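Local coordinates for protein serine protease pet (PDB 4OM9) that acts as an autotransporter enterotoxin and serine protease of enteroaggregative Escherichia coli, probably cleaving host alpha-fodrin, at residues A739-N745 and A759-S765; F786-Y790 and N804-W808. One frame throughout, in Å; residues are numbered along the deposited sequence.

Interaction 1 (A739-N745 and A759-S765); sequences ANFTAKN and AKLSFGS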
ATOM      1  N   ALA A 739     -12.647 -16.723  23.090  1.00 78.81           N
ATOM      2  CA  ALA A 739     -12.972 -15.822  21.987  1.00 74.01           C
ATOM      3  C   ALA A 739     -14.211 -14.967  22.228  1.00 77.80           C
ATOM      4  O   ALA A 739     -14.764 -14.951  23.326  1.00 84.72           O
ATOM      5  CB  ALA A 739     -13.149 -16.626  20.721  1.00 72.64           C
ATOM      6  N   ASN A 740     -14.627 -14.240  21.193  1.00 61.14           N
ATOM      7  CA  ASN A 740     -15.851 -13.437  21.235  1.00 61.86           C
ATOM      8  C   ASN A 740     -16.775 -13.687  20.047  1.00 61.36           C
ATOM      9  O   ASN A 740     -16.371 -13.626  18.869  1.00 60.93           O
ATOM     10  CB  ASN A 740     -15.532 -11.946  21.306  1.00 62.93           C
ATOM     11  CG  ASN A 740     -14.980 -11.532  22.649  1.00 66.70           C
ATOM     12  OD1 ASN A 740     -15.539 -11.872  23.697  1.00 64.00           O
ATOM     13  ND2 ASN A 740     -13.870 -10.804  22.630  1.00 64.48           N
ATOM     14  N   PHE A 741     -18.024 -13.976  20.375  1.00 61.49           N
ATOM     15  CA  PHE A 741     -19.064 -14.158  19.388  1.00 61.18           C
ATOM     16  C   PHE A 741     -20.235 -13.260  19.771  1.00 62.22           C
ATOM     17  O   PHE A 741     -21.001 -13.571  20.683  1.00 64.23           O
ATOM     18  CB  PHE A 741     -19.473 -15.628  19.301  1.00 60.20           C
ATOM     19  CG  PHE A 741     -20.567 -15.901  18.310  1.00 59.88           C
ATOM     20  CD1 PHE A 741     -21.900 -15.809  18.684  1.00 60.39           C
ATOM     21  CD2 PHE A 741     -20.265 -16.272  17.009  1.00 59.13           C
ATOM     22  CE1 PHE A 741     -22.907 -16.065  17.784  1.00 60.14           C
ATOM     23  CE2 PHE A 741     -21.270 -16.531  16.097  1.00 58.88           C
ATOM     24  CZ  PHE A 741     -22.593 -16.429  16.485  1.00 59.38           C
ATOM     25  N   THR A 742     -20.350 -12.143  19.065  1.00 62.82           N
ATOM     26  CA  THR A 742     -21.317 -11.109  19.374  1.00 65.64           C
ATOM     27  C   THR A 742     -22.382 -10.937  18.288  1.00 69.75           C
ATOM     28  O   THR A 742     -22.071 -10.776  17.110  1.00 68.85           O
ATOM     29  CB  THR A 742     -20.609  -9.747  19.611  1.00 69.93           C
ATOM     30  OG1 THR A 742     -19.680  -9.874  20.692  1.00 74.31           O
ATOM     31  CG2 THR A 742     -21.610  -8.645  19.941  1.00 72.13           C
ATOM     32  N   ALA A 743     -23.644 -10.976  18.697  1.00 64.48           N
ATOM     33  CA  ALA A 743     -24.749 -10.660  17.807  1.00 64.77           C
ATOM     34  C   ALA A 743     -25.564  -9.540  18.429  1.00 66.20           C
ATOM     35  O   ALA A 743     -25.858  -9.575  19.625  1.00 68.39           O
ATOM     36  CB  ALA A 743     -25.610 -11.881  17.555  1.00 63.98           C
ATOM     37  N   LYS A 744     -25.927  -8.548  17.623  1.00 66.90           N
ATOM     38  CA  LYS A 744     -26.586  -7.348  18.128  1.00 68.37           C
ATOM     39  C   LYS A 744     -27.161  -6.492  17.005  1.00 69.01           C
ATOM     40  O   LYS A 744     -26.887  -6.733  15.828  1.00 68.33           O
ATOM     41  CB  LYS A 744     -25.603  -6.512  18.947  1.00 69.05           C
ATOM     42  CG  LYS A 744     -24.519  -5.863  18.112  1.00 68.98           C
ATOM     43  CD  LYS A 744     -23.461  -5.207  18.988  1.00 69.54           C
ATOM     44  CE  LYS A 744     -22.333  -4.618  18.143  1.00 69.47           C
ATOM     45  NZ  LYS A 744     -21.344  -3.846  18.951  1.00 71.87           N
ATOM     46  N   ASN A 745     -27.952  -5.491  17.385  1.00 70.54           N
ATOM     47  CA  ASN A 745     -28.475  -4.494  16.451  1.00 71.27           C
ATOM     48  C   ASN A 745     -29.235  -5.072  15.267  1.00 70.70           C
ATOM     49  O   ASN A 745     -28.760  -5.020  14.142  1.00 70.26           O
ATOM     50  CB  ASN A 745     -27.336  -3.615  15.933  1.00 71.53           C
ATOM     51  CG  ASN A 745     -27.077  -2.416  16.822  1.00 82.15           C
ATOM     52  OD1 ASN A 745     -26.357  -2.508  17.818  1.00 81.93           O
ATOM     53  ND2 ASN A 745     -27.668  -1.279  16.469  1.00 82.26           N
ATOM     54  N   ALA A 759     -15.478 -19.170  26.338  1.00 61.05           N
ATOM     55  CA  ALA A 759     -15.863 -18.128  25.386  1.00 65.78           C
ATOM     56  C   ALA A 759     -16.865 -17.172  26.012  1.00 75.19           C
ATOM     57  O   ALA A 759     -17.304 -17.379  27.139  1.00 78.16           O
ATOM     58  CB  ALA A 759     -16.431 -18.742  24.115  1.00 65.25           C
ATOM     59  N   LYS A 760     -17.223 -16.119  25.285  1.00 82.75           N
ATOM     60  CA  LYS A 760     -18.074 -15.079  25.854  1.00 83.73           C
ATOM     61  C   LYS A 760     -19.191 -14.642  24.920  1.00 77.85           C
ATOM     62  O   LYS A 760     -19.259 -15.086  23.781  1.00 75.08           O
ATOM     63  CB  LYS A 760     -17.229 -13.861  26.232  1.00 84.11           C
ATOM     64  CG  LYS A 760     -16.090 -14.146  27.204  1.00 85.83           C
ATOM     65  CD  LYS A 760     -15.012 -13.078  27.087  1.00 85.03           C
ATOM     66  CE  LYS A 760     -15.486 -11.718  27.604  1.00 84.56           C
ATOM     67  NZ  LYS A 760     -15.616 -11.719  29.091  1.00 93.28           N
ATOM     68  N   LEU A 761     -20.089 -13.809  25.450  1.00 96.84           N
ATOM     69  CA  LEU A 761     -20.955 -12.949  24.641  1.00 92.97           C
ATOM     70  C   LEU A 761     -22.043 -13.727  23.865  1.00 85.85           C
ATOM     71  O   LEU A 761     -21.888 -14.935  23.650  1.00 87.68           O
ATOM     72  CB  LEU A 761     -20.052 -12.110  23.721  1.00 93.54           C
ATOM     73  CG  LEU A 761     -19.364 -10.986  24.514  1.00 96.15           C
ATOM     74  CD1 LEU A 761     -18.384 -10.202  23.667  1.00 87.06           C
ATOM     75  CD2 LEU A 761     -20.402 -10.057  25.147  1.00 93.00           C
ATOM     76  N   SER A 762     -23.153 -13.083  23.463  1.00117.23           N
ATOM     77  CA  SER A 762     -23.413 -11.635  23.547  1.00108.27           C
ATOM     78  C   SER A 762     -24.877 -11.232  23.491  1.00116.61           C
ATOM     79  O   SER A 762     -25.312 -10.365  24.243  1.00122.90           O
ATOM     80  CB  SER A 762     -22.784 -10.922  22.384  1.00105.37           C
ATOM     81  OG  SER A 762     -23.609 -11.132  21.250  1.00106.81           O
ATOM     82  N   PHE A 763     -25.586 -11.843  22.536  1.00 79.70           N
ATOM     83  CA  PHE A 763     -26.887 -11.407  21.984  1.00 79.14           C
ATOM     84  C   PHE A 763     -27.496 -10.108  22.517  1.00 83.08           C
ATOM     85  O   PHE A 763     -27.808  -9.993  23.697  1.00 89.57           O
ATOM     86  CB  PHE A 763     -27.932 -12.508  22.160  1.00 81.52           C
ATOM     87  CG  PHE A 763     -27.489 -13.859  21.688  1.00 81.60           C
ATOM     88  CD1 PHE A 763     -26.868 -14.020  20.470  1.00 74.11           C
ATOM     89  CD2 PHE A 763     -27.704 -14.976  22.478  1.00 83.45           C
ATOM     90  CE1 PHE A 763     -26.457 -15.276  20.046  1.00 70.99           C
ATOM     91  CE2 PHE A 763     -27.306 -16.227  22.067  1.00 78.33           C
ATOM     92  CZ  PHE A 763     -26.682 -16.381  20.848  1.00 76.01           C
ATOM     93  N   GLY A 764     -27.694  -9.142  21.630  1.00 85.62           N
ATOM     94  CA  GLY A 764     -28.412  -7.937  21.992  1.00 94.11           C
ATOM     95  C   GLY A 764     -27.543  -6.740  22.311  1.00 95.13           C
ATOM     96  O   GLY A 764     -26.542  -6.841  23.024  1.00 93.25           O
ATOM     97  N   SER A 765     -27.947  -5.595  21.771  1.00 90.56           N
ATOM     98  CA  SER A 765     -27.252  -4.337  21.992  1.00 93.91           C
ATOM     99  C   SER A 765     -27.171  -4.007  23.474  1.00106.24           C
ATOM    100  O   SER A 765     -28.185  -3.705  24.101  1.00111.55           O
ATOM    101  CB  SER A 765     -27.959  -3.205  21.249  1.00 96.08           C
ATOM    102  OG  SER A 765     -28.269  -3.581  19.919  1.00 83.78           O
TER
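Ser762 reaches across to the strand ahead of it with its hydroxyl, and OG accepts a hydrogen bond from Ala743 N at 2.6 Å. A chi1 of 77°, after a cis peptide, turns OG to the strand, where it stands in for the carbonyl of a regular sheet. Just beyond, Gly764 N donates to Ala743 O over 2.8 Å, and Phe763 CA brings its hydrogen to the same oxygen. Packing is tight at this point: Ser762 CB lies only 3.4 Å from Thr742 CA. Gly764 adopts backbone angles at which a CB would be jammed against the preceding carbonyl, which accounts for the glycine. On the inner side, Ala743 CB meets the edge of the Phe763 ring 3.8 Å from CD1, and Phe763 CE1 approaches the edge of the Phe741 ring.

Toward solvent no strong hydrogen bond joins the two segments. Leu761 CD1 merely touches Asn740 OD1 and Thr742 OG1, each at 3.3 Å, a methyl against polar atoms. Lys760, bent at its third and fourth torsions, runs alongside Asn740 before its amino group turns off toward solvent. At the Ala739 end the bond from Lys760 N to Ala739 O is weak at 3.4 Å.

The segments run nearly parallel, 15° apart, as successive turns of the beta-helix. Strand 740-744 pairs regularly through its other edge with strand 708-712, while inside the helix Phe741 packs on Leu709 and Ile753, and Ala743 on Val749 of strand 747-755.

Interaction 2 (F786-Y790 and N804-W808); sequences FDTSY and NNALW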
ATOM      1  N   PHE A 786     -35.193  -7.519  19.366  1.00173.27           N
ATOM      2  CA  PHE A 786     -34.812  -7.268  20.746  1.00171.57           C
ATOM      3  C   PHE A 786     -33.485  -6.503  20.972  1.00167.85           C
ATOM      4  O   PHE A 786     -32.976  -6.564  22.069  1.00165.60           O
ATOM      5  CB  PHE A 786     -34.707  -8.582  21.514  1.00164.72           C
ATOM      6  CG  PHE A 786     -36.000  -9.318  21.665  1.00170.37           C
ATOM      7  CD1 PHE A 786     -36.941  -8.915  22.595  1.00176.47           C
ATOM      8  CD2 PHE A 786     -36.263 -10.435  20.898  1.00172.75           C
ATOM      9  CE1 PHE A 786     -38.129  -9.603  22.737  1.00176.98           C
ATOM     10  CE2 PHE A 786     -37.449 -11.124  21.035  1.00173.53           C
ATOM     11  CZ  PHE A 786     -38.384 -10.708  21.955  1.00175.74           C
ATOM     12  N   ASP A 787     -32.845  -5.860  19.995  1.00 91.02           N
ATOM     13  CA  ASP A 787     -32.980  -6.062  18.565  1.00 91.70           C
ATOM     14  C   ASP A 787     -32.143  -7.266  18.140  1.00 86.71           C
ATOM     15  O   ASP A 787     -31.221  -7.130  17.357  1.00 79.20           O
ATOM     16  CB  ASP A 787     -32.549  -4.804  17.812  1.00 95.79           C
ATOM     17  CG  ASP A 787     -31.319  -4.152  18.424  1.00 88.63           C
ATOM     18  OD1 ASP A 787     -30.488  -4.873  19.022  1.00 85.36           O
ATOM     19  OD2 ASP A 787     -31.184  -2.917  18.309  1.00 89.41           O
ATOM     20  N   THR A 788     -32.439  -8.445  18.674  1.00 86.10           N
ATOM     21  CA  THR A 788     -31.628  -9.608  18.332  1.00 78.05           C
ATOM     22  C   THR A 788     -32.337 -10.918  18.603  1.00 77.64           C
ATOM     23  O   THR A 788     -32.787 -11.176  19.720  1.00 81.57           O
ATOM     24  CB  THR A 788     -30.282  -9.612  19.102  1.00 79.30           C
ATOM     25  OG1 THR A 788     -29.529  -8.436  18.770  1.00 78.31           O
ATOM     26  CG2 THR A 788     -29.460 -10.848  18.746  1.00 76.38           C
ATOM     27  N   SER A 789     -32.440 -11.753  17.579  1.00 76.19           N
ATOM     28  CA  SER A 789     -32.951 -13.098  17.786  1.00 75.65           C
ATOM     29  C   SER A 789     -31.893 -14.101  17.358  1.00 74.01           C
ATOM     30  O   SER A 789     -31.113 -13.843  16.439  1.00 73.05           O
ATOM     31  CB  SER A 789     -34.256 -13.329  17.022  1.00 75.80           C
ATOM     32  OG  SER A 789     -34.001 -13.570  15.649  1.00 74.75           O
ATOM     33  N   TYR A 790     -31.865 -15.227  18.061  1.00 73.87           N
ATOM     34  CA  TYR A 790     -30.996 -16.343  17.760  1.00 72.50           C
ATOM     35  C   TYR A 790     -31.793 -17.632  17.818  1.00 72.16           C
ATOM     36  O   TYR A 790     -32.822 -17.687  18.505  1.00 73.30           O
ATOM     37  CB  TYR A 790     -29.813 -16.396  18.735  1.00 72.90           C
ATOM     38  CG  TYR A 790     -29.120 -17.731  18.712  1.00 71.91           C
ATOM     39  CD1 TYR A 790     -28.200 -18.040  17.718  1.00 70.55           C
ATOM     40  CD2 TYR A 790     -29.428 -18.708  19.651  1.00 72.46           C
ATOM     41  CE1 TYR A 790     -27.591 -19.275  17.678  1.00 69.76           C
ATOM     42  CE2 TYR A 790     -28.827 -19.938  19.618  1.00 71.68           C
ATOM     43  CZ  TYR A 790     -27.915 -20.220  18.634  1.00 70.32           C
ATOM     44  OH  TYR A 790     -27.326 -21.458  18.615  1.00 69.68           O
ATOM     45  N   ASN A 804     -28.450  -8.502  26.986  1.00105.07           N
ATOM     46  CA  ASN A 804     -29.190  -7.250  27.049  1.00110.17           C
ATOM     47  C   ASN A 804     -30.229  -7.218  25.950  1.00103.78           C
ATOM     48  O   ASN A 804     -29.951  -6.766  24.839  1.00 99.72           O
ATOM     49  CB  ASN A 804     -28.269  -6.041  26.934  1.00108.72           C
ATOM     50  CG  ASN A 804     -27.434  -5.833  28.166  1.00109.68           C
ATOM     51  OD1 ASN A 804     -27.067  -6.790  28.847  1.00110.44           O
ATOM     52  ND2 ASN A 804     -27.131  -4.577  28.472  1.00117.96           N
ATOM     53  N   ASN A 805     -31.410  -7.741  26.268  1.00 89.33           N
ATOM     54  CA  ASN A 805     -32.571  -7.690  25.395  1.00 89.82           C
ATOM     55  C   ASN A 805     -32.365  -8.646  24.215  1.00 88.42           C
ATOM     56  O   ASN A 805     -31.543  -8.403  23.347  1.00 87.16           O
ATOM     57  CB  ASN A 805     -32.825  -6.233  24.957  1.00 89.31           C
ATOM     58  CG  ASN A 805     -34.229  -6.003  24.427  1.00 88.51           C
ATOM     59  OD1 ASN A 805     -35.077  -6.891  24.463  1.00 90.92           O
ATOM     60  ND2 ASN A 805     -34.469  -4.806  23.905  1.00 95.91           N
ATOM     61  N   ALA A 806     -33.104  -9.752  24.219  1.00129.08           N
ATOM     62  CA  ALA A 806     -32.926 -10.839  23.252  1.00124.82           C
ATOM     63  C   ALA A 806     -34.224 -11.722  23.344  1.00128.56           C
ATOM     64  O   ALA A 806     -35.217 -11.168  23.813  1.00133.95           O
ATOM     65  CB  ALA A 806     -31.623 -11.554  23.534  1.00120.31           C
ATOM     66  N   LEU A 807     -34.333 -13.016  22.984  1.00113.84           N
ATOM     67  CA  LEU A 807     -33.335 -14.089  22.975  1.00110.96           C
ATOM     68  C   LEU A 807     -33.621 -15.165  21.945  1.00105.55           C
ATOM     69  O   LEU A 807     -33.969 -14.877  20.804  1.00102.19           O
ATOM     70  CB  LEU A 807     -33.274 -14.749  24.350  1.00117.12           C
ATOM     71  CG  LEU A 807     -31.932 -14.929  25.046  1.00112.87           C
ATOM     72  CD1 LEU A 807     -30.808 -14.981  24.039  1.00111.55           C
ATOM     73  CD2 LEU A 807     -31.741 -13.825  26.055  1.00113.01           C
ATOM     74  N   TRP A 808     -33.482 -16.419  22.369  1.00 84.25           N
ATOM     75  CA  TRP A 808     -33.642 -17.535  21.447  1.00 84.04           C
ATOM     76  C   TRP A 808     -34.884 -18.349  21.658  1.00 85.99           C
ATOM     77  O   TRP A 808     -35.568 -18.234  22.675  1.00 90.46           O
ATOM     78  CB  TRP A 808     -32.435 -18.491  21.475  1.00 80.00           C
ATOM     79  CG  TRP A 808     -31.838 -18.842  22.796  1.00 78.73           C
ATOM     80  CD1 TRP A 808     -31.943 -18.156  23.963  1.00 84.03           C
ATOM     81  CD2 TRP A 808     -31.002 -19.965  23.068  1.00 76.40           C
ATOM     82  NE1 TRP A 808     -31.237 -18.789  24.957  1.00 85.78           N
ATOM     83  CE2 TRP A 808     -30.642 -19.905  24.428  1.00 78.81           C
ATOM     84  CE3 TRP A 808     -30.525 -21.022  22.294  1.00 74.86           C
ATOM     85  CZ2 TRP A 808     -29.833 -20.854  25.031  1.00 78.09           C
ATOM     86  CZ3 TRP A 808     -29.723 -21.962  22.890  1.00 74.96           C
ATOM     87  CH2 TRP A 808     -29.393 -21.880  24.253  1.00 76.60           C
TER
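Tyr790 N and Leu807 O form the one hydrogen bond between two backbones that run in the same general direction, and at 3.5 Å it is weak, though fairly straight. Two CA-H...O contacts accompany it: Trp808 CA approaches Tyr790 O at 3.1 Å, and Ala806 CA faces Thr788 O. The register does not advance evenly: Phe786 lies nearest Ala806, yet three residues later Ser789 has moved on only to Leu807, before Tyr790 faces Trp808. Cis peptides before Phe786, Asp787 and Leu807 accompany this irregular course.

Among the side chains, the Phe786 ring lies with one face over the Ala806 carbonyl, whose C sits 3.3 Å above the ring plane toward the rim, although this phenylalanine is poorly ordered. The fit of the Asn805 amide against Phe786 is doubtful, but Asn805 OD1 is hydrogen-bonded to Ser824 OG. At the far end Tyr790 and Trp808 lie side by side, planes 50° apart, with Tyr790 CE2 only 3.3 Å from Trp808 CE3. Tyr790 OH is anchored by Gly751 O and Ser793 N.

Parallel pairing of neighbouring coils is characteristic of the right-handed parallel beta-helix of autotransporter passenger domains, here in an irregular coil; the ring of Tyr790 packs on Val749 and Ile753 of the preceding coil.

Both contacts join successive coils of the beta-helix, and they follow one another along the chain with centres about 10 Å apart. Interaction 1 is only partly buried, having a polar outer side, whereas interaction 2 is enclosed almost throughout. The chemistry changes accordingly: interaction 1 relies on two short hydrogen bonds, one through a serine hydroxyl, but interaction 2 depends more on ring packing and CA-H...O contacts. They meet directly where Ser765 OG probably hydrogen-bonds Asp787 OD1 at 2.7 Å, an oxygen that also receives a weak bond from Asn745 N. Inside, the Phe763 ring stacks on that of Tyr790, carrying the aromatic interior from one contact to the next.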